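Local coordinates for microbial serine proteinases; subtilisin (Bacillus subtilis, PDB 2GKO), which probably hydrolyses peptide bonds as a cold-adapted, calcium-binding serine protease of the subtilisin family, at residues 256-259 with 260-264; 153-157 with 158-162. All coordinates share one frame; numbering follows the deposited sequence.

Contact 1: residues 256-259 with 260-264; sequences AGLA and AKIWA
Ile-262 lies back over the helical turn that precedes it and meets Leu-258, four residues earlier. Its CB sits 3.5 Å from Leu-258 O and so starts out beside the very carbonyl that the backbone of Ile-262 binds. With chi1 at -69°, CG1 is placed beside the backbone N and anti to the carbonyl carbon, which brings it to 3.3 Å from Leu-258 O. The chain then runs on extended, and CD1 passes that oxygen to reach 3.9 Å from Leu-258 CG. Here the two side chains cross obliquely, the methyl tip of Ile-262 resting against the branch point of Leu-258, so that the isoleucine shields a carbonyl and ends in an apolar i to i+4 pair.

Leu-258 O also accepts the backbone bond from Ile-262 N, at 2.9 Å, one of four consecutive i to i+4 bonds of an alpha-helix. The next in the series, from Trp-263 N to Ala-259 O, measures 2.8 Å; Trp-263 CB rests close to Ala-259 O, and the indole extends beyond the turn. Lys-261 behaves similarly: its CB lies against Leu-258 O, but its ammonium group ends on Ser-23 O.

This is the later half of helix 248-265, whose first turn contributes Thr-248, Ser-249 and Met-250 to the phenylmethanesulfonic acid pocket, in the Gly-Thr-Ser-Met-Ala segment familiar from subtilases. Ala-256 packs against both strands 133-137 and 161-165, Ala-259 against the latter, and Trp-263 against Val-134 and Leu-161 while bonding through NE1 to Ala-269 O; Ile-262 is taken up by Glu-277, Leu-278 and Arg-281 of helix 271-283, and Leu-258 by Ala-306 and Val-308 near the C-terminus.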
loop_
_atom_site.group_PDB
_atom_site.type_symbol
_atom_site.label_atom_id
_atom_site.label_comp_id
_atom_site.label_asym_id
_atom_site.label_seq_id
_atom_site.Cartn_x
_atom_site.Cartn_y
_atom_site.Cartn_z
ATOM N N ALA A 256 -3.121 -1.789 -1.691
ATOM C CA ALA A 256 -2.392 -2.276 -2.877
ATOM C C ALA A 256 -2.801 -3.718 -3.161
ATOM O O ALA A 256 -2.987 -4.100 -4.311
ATOM C CB ALA A 256 -0.894 -2.198 -2.661
ATOM N N GLY A 257 -2.923 -4.509 -2.111
ATOM C CA GLY A 257 -3.426 -5.873 -2.190
ATOM C C GLY A 257 -4.846 -5.936 -2.732
ATOM O O GLY A 257 -5.160 -6.738 -3.636
ATOM N N LEU A 258 -5.716 -5.064 -2.231
ATOM C CA LEU A 258 -7.075 -5.003 -2.753
ATOM C C LEU A 258 -7.080 -4.645 -4.226
ATOM O O LEU A 258 -7.816 -5.257 -5.014
ATOM C CB LEU A 258 -7.933 -4.024 -1.975
ATOM C CG LEU A 258 -9.404 -4.000 -2.402
ATOM C CD1 LEU A 258 -10.015 -5.417 -2.248
ATOM C CD2 LEU A 258 -10.183 -2.947 -1.616
ATOM N N ALA A 259 -6.257 -3.665 -4.619
ATOM C CA ALA A 259 -6.145 -3.268 -6.016
ATOM C C ALA A 259 -5.751 -4.455 -6.882
ATOM O O ALA A 259 -6.310 -4.653 -7.964
ATOM C CB ALA A 259 -5.124 -2.132 -6.173
ATOM N N ALA A 260 -4.806 -5.259 -6.410
ATOM C CA ALA A 260 -4.346 -6.437 -7.154
ATOM C C ALA A 260 -5.427 -7.505 -7.270
ATOM O O ALA A 260 -5.592 -8.115 -8.324
ATOM C CB ALA A 260 -3.110 -7.013 -6.512
ATOM N N LYS A 261 -6.161 -7.710 -6.188
ATOM C CA LYS A 261 -7.288 -8.637 -6.154
ATOM C C LYS A 261 -8.355 -8.207 -7.169
ATOM O O LYS A 261 -8.924 -9.053 -7.900
ATOM C CB LYS A 261 -7.866 -8.663 -4.733
ATOM C CG LYS A 261 -8.889 -9.739 -4.466
ATOM C CD LYS A 261 -9.244 -9.804 -2.986
ATOM C CE LYS A 261 -10.482 -10.676 -2.742
ATOM N NZ LYS A 261 -10.244 -12.108 -3.024
ATOM N N ILE A 262 -8.638 -6.904 -7.219
ATOM C CA ILE A 262 -9.579 -6.360 -8.184
ATOM C C ILE A 262 -9.044 -6.545 -9.606
ATOM O O ILE A 262 -9.742 -7.048 -10.492
ATOM C CB ILE A 262 -9.841 -4.860 -7.886
ATOM C CG1 ILE A 262 -10.622 -4.713 -6.584
ATOM C CG2 ILE A 262 -10.593 -4.174 -9.022
ATOM C CD1 ILE A 262 -10.635 -3.294 -6.043
ATOM N N TRP A 263 -7.782 -6.173 -9.820
ATOM C CA TRP A 263 -7.196 -6.170 -11.152
ATOM C C TRP A 263 -7.170 -7.568 -11.761
ATOM O O TRP A 263 -7.378 -7.715 -12.963
ATOM C CB TRP A 263 -5.776 -5.571 -11.136
ATOM C CG TRP A 263 -5.415 -4.781 -12.356
ATOM C CD1 TRP A 263 -6.018 -4.821 -13.596
ATOM C CD2 TRP A 263 -4.378 -3.799 -12.457
ATOM N NE1 TRP A 263 -5.429 -3.913 -14.434
ATOM C CE2 TRP A 263 -4.419 -3.265 -13.759
ATOM C CE3 TRP A 263 -3.433 -3.291 -11.559
ATOM C CZ2 TRP A 263 -3.537 -2.274 -14.186
ATOM C CZ3 TRP A 263 -2.572 -2.312 -11.978
ATOM C CH2 TRP A 263 -2.617 -1.820 -13.277
ATOM N N ALA A 264 -6.922 -8.577 -10.929
ATOM C CA ALA A 264 -6.767 -9.958 -11.377
ATOM C C ALA A 264 -8.065 -10.483 -11.975
ATOM O O ALA A 264 -8.052 -11.367 -12.835
ATOM C CB ALA A 264 -6.331 -10.823 -10.235
#

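Contact 2: residues 153-157 with 158-162; sequences DYAYD and KGVLI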
loop_
_atom_site.group_PDB
_atom_site.type_symbol
_atom_site.label_atom_id
_atom_site.label_comp_id
_atom_site.label_asym_id
_atom_site.label_seq_id
_atom_site.Cartn_x
_atom_site.Cartn_y
_atom_site.Cartn_z
ATOM N N ASP A 153 4.759 10.058 -12.227
ATOM C CA ASP A 153 4.011 10.426 -13.414
ATOM C C ASP A 153 4.389 9.552 -14.613
ATOM O O ASP A 153 3.515 9.141 -15.374
ATOM C CB ASP A 153 4.243 11.909 -13.740
ATOM C CG ASP A 153 3.687 12.848 -12.663
ATOM O OD1 ASP A 153 2.713 12.466 -11.973
ATOM O OD2 ASP A 153 4.180 13.999 -12.474
ATOM N N TYR A 154 5.675 9.279 -14.764
ATOM C CA TYR A 154 6.198 8.416 -15.821
ATOM C C TYR A 154 5.580 7.024 -15.744
ATOM O O TYR A 154 5.060 6.489 -16.727
ATOM C CB TYR A 154 7.704 8.347 -15.675
ATOM C CG TYR A 154 8.439 7.408 -16.603
ATOM C CD1 TYR A 154 8.845 7.816 -17.865
ATOM C CD2 TYR A 154 8.780 6.116 -16.190
ATOM C CE1 TYR A 154 9.535 6.962 -18.702
ATOM C CE2 TYR A 154 9.495 5.256 -17.016
ATOM C CZ TYR A 154 9.858 5.683 -18.274
ATOM O OH TYR A 154 10.560 4.851 -19.101
ATOM N N ALA A 155 5.636 6.440 -14.554
ATOM C CA ALA A 155 5.065 5.105 -14.358
ATOM C C ALA A 155 3.556 5.061 -14.554
ATOM O O ALA A 155 3.042 4.134 -15.161
ATOM C CB ALA A 155 5.444 4.577 -12.967
ATOM N N TYR A 156 2.843 6.067 -14.057
ATOM C CA TYR A 156 1.399 6.142 -14.185
ATOM C C TYR A 156 0.985 6.234 -15.641
ATOM O O TYR A 156 0.090 5.550 -16.058
ATOM C CB TYR A 156 0.864 7.335 -13.414
ATOM C CG TYR A 156 -0.616 7.322 -13.183
ATOM C CD1 TYR A 156 -1.471 7.997 -14.025
ATOM C CD2 TYR A 156 -1.171 6.639 -12.107
ATOM C CE1 TYR A 156 -2.824 8.018 -13.799
ATOM C CE2 TYR A 156 -2.527 6.646 -11.878
ATOM C CZ TYR A 156 -3.355 7.334 -12.730
ATOM O OH TYR A 156 -4.706 7.345 -12.469
ATOM N N ASP A 157 1.708 7.039 -16.413
ATOM C CA ASP A 157 1.525 7.121 -17.863
ATOM C C ASP A 157 1.736 5.780 -18.566
ATOM O O ASP A 157 1.101 5.511 -19.588
ATOM C CB ASP A 157 2.484 8.165 -18.450
ATOM C CG ASP A 157 2.457 8.193 -19.968
ATOM O OD1 ASP A 157 1.477 8.763 -20.506
ATOM O OD2 ASP A 157 3.338 7.665 -20.702
ATOM N N LYS A 158 2.631 4.953 -18.028
ATOM C CA LYS A 158 2.893 3.610 -18.555
ATOM C C LYS A 158 1.905 2.551 -18.066
ATOM O O LYS A 158 2.008 1.378 -18.446
ATOM C CB LYS A 158 4.321 3.185 -18.247
ATOM C CG LYS A 158 5.371 3.978 -19.017
ATOM C CD LYS A 158 6.756 3.500 -18.696
ATOM C CE LYS A 158 7.691 3.648 -19.878
ATOM N NZ LYS A 158 7.724 2.423 -20.698
ATOM N N GLY A 159 0.936 2.961 -17.251
ATOM C CA GLY A 159 -0.150 2.096 -16.854
ATOM C C GLY A 159 -0.016 1.483 -15.468
ATOM O O GLY A 159 -0.814 0.624 -15.087
ATOM N N VAL A 160 1.008 1.905 -14.726
ATOM C CA VAL A 160 1.252 1.417 -13.371
ATOM C C VAL A 160 0.306 2.130 -12.406
ATOM O O VAL A 160 0.091 3.340 -12.512
ATOM C CB VAL A 160 2.731 1.632 -12.956
ATOM C CG1 VAL A 160 2.989 1.203 -11.517
ATOM C CG2 VAL A 160 3.656 0.904 -13.906
ATOM N N LEU A 161 -0.317 1.373 -11.505
ATOM C CA LEU A 161 -1.110 1.937 -10.422
ATOM C C LEU A 161 -0.195 2.175 -9.219
ATOM O O LEU A 161 0.524 1.282 -8.812
ATOM C CB LEU A 161 -2.237 1.010 -10.031
ATOM C CG LEU A 161 -3.184 1.522 -8.946
ATOM C CD1 LEU A 161 -3.892 2.803 -9.360
ATOM C CD2 LEU A 161 -4.191 0.464 -8.643
ATOM N N ILE A 162 -0.211 3.387 -8.683
ATOM C CA ILE A 162 0.662 3.750 -7.562
ATOM C C ILE A 162 -0.163 4.002 -6.298
ATOM O O ILE A 162 -1.015 4.867 -6.277
ATOM C CB ILE A 162 1.517 4.981 -7.896
ATOM C CG1 ILE A 162 2.450 4.689 -9.088
ATOM C CG2 ILE A 162 2.329 5.382 -6.688
ATOM C CD1 ILE A 162 2.046 5.320 -10.362
#
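The aliphatic chain of Lys-158 passes over one face of the Tyr-154 ring, crossing it at a slant. CD stands 4.1 Å from the ring centroid and 28° off its normal, a CH-pi contact, and CE goes on toward the phenol, 3.2 Å from Tyr-154 OH. The tyrosine ring is presented for this by a chi1 of 175°, which sets CG beside the carbonyl carbon. Both polar ends have partners on helix 112-129: Tyr-154 OH bonds Asp-124 OD2 and Lys-158 NZ bonds Thr-127 OG1, while Arg-120 adds a cation-pi contact to the same ring.

Tyr-156 meets its partner differently. Ile-162 CD1 lies in the plane of the ring, at its edge, 3.9 Å from Tyr-156 CD2, and the same methyl touches Tyr-156 CB at 3.8 Å. What folds the chain back far enough for this is a Schellman motif, which ends helix 146-157 and redirects the chain toward strand 161-165 within a beta-alpha-beta unit begun by strand 133-137. Gly-159 has a positive phi of 101°, and its N reaches Tyr-156 O at 3.0 Å, coming from above the plane of that carbonyl, well off either lone-pair direction. Val-160 N makes the wider closure, bonding Ala-155 O at 3.0 Å.

The same two residues also meet through their side chains, Ala-155 CB and Val-160 CB lying 4.0 Å apart, the usual apolar companion of such a helix end. Val-160 O then accepts a nearly straight CA-H...O contact from Tyr-156 CA. The amide ND2 of Asn-271, from the start of helix 271-283, bonds both Tyr-156 O and Val-160 O, bridging the last helical turn to the chain that leaves it. Tyr-156 OH is held by Arg-275 of the same helix.

Contact 1 is the more deeply buried, within one uninterrupted helix, whereas contact 2 is partly buried and joins a helix end to the strand that follows. Their chemistry follows from this: uniform i to i+4 backbone bonds and mostly small or aliphatic side chains in 256-264, with Trp-263 reaching toward contact 2, against a glycine turn, tyrosine rings and a lysine tied to helix 112-129 in 153-162. Their centres are about 16 Å apart, yet the two meet directly, Ala-259 CB lying 3.7 Å from Leu-161 CD2 and Trp-263 CH2 3.5 Å from Gly-159 O. Helix 271-283 packs against both, and strand 133-137 is a further shared neighbour.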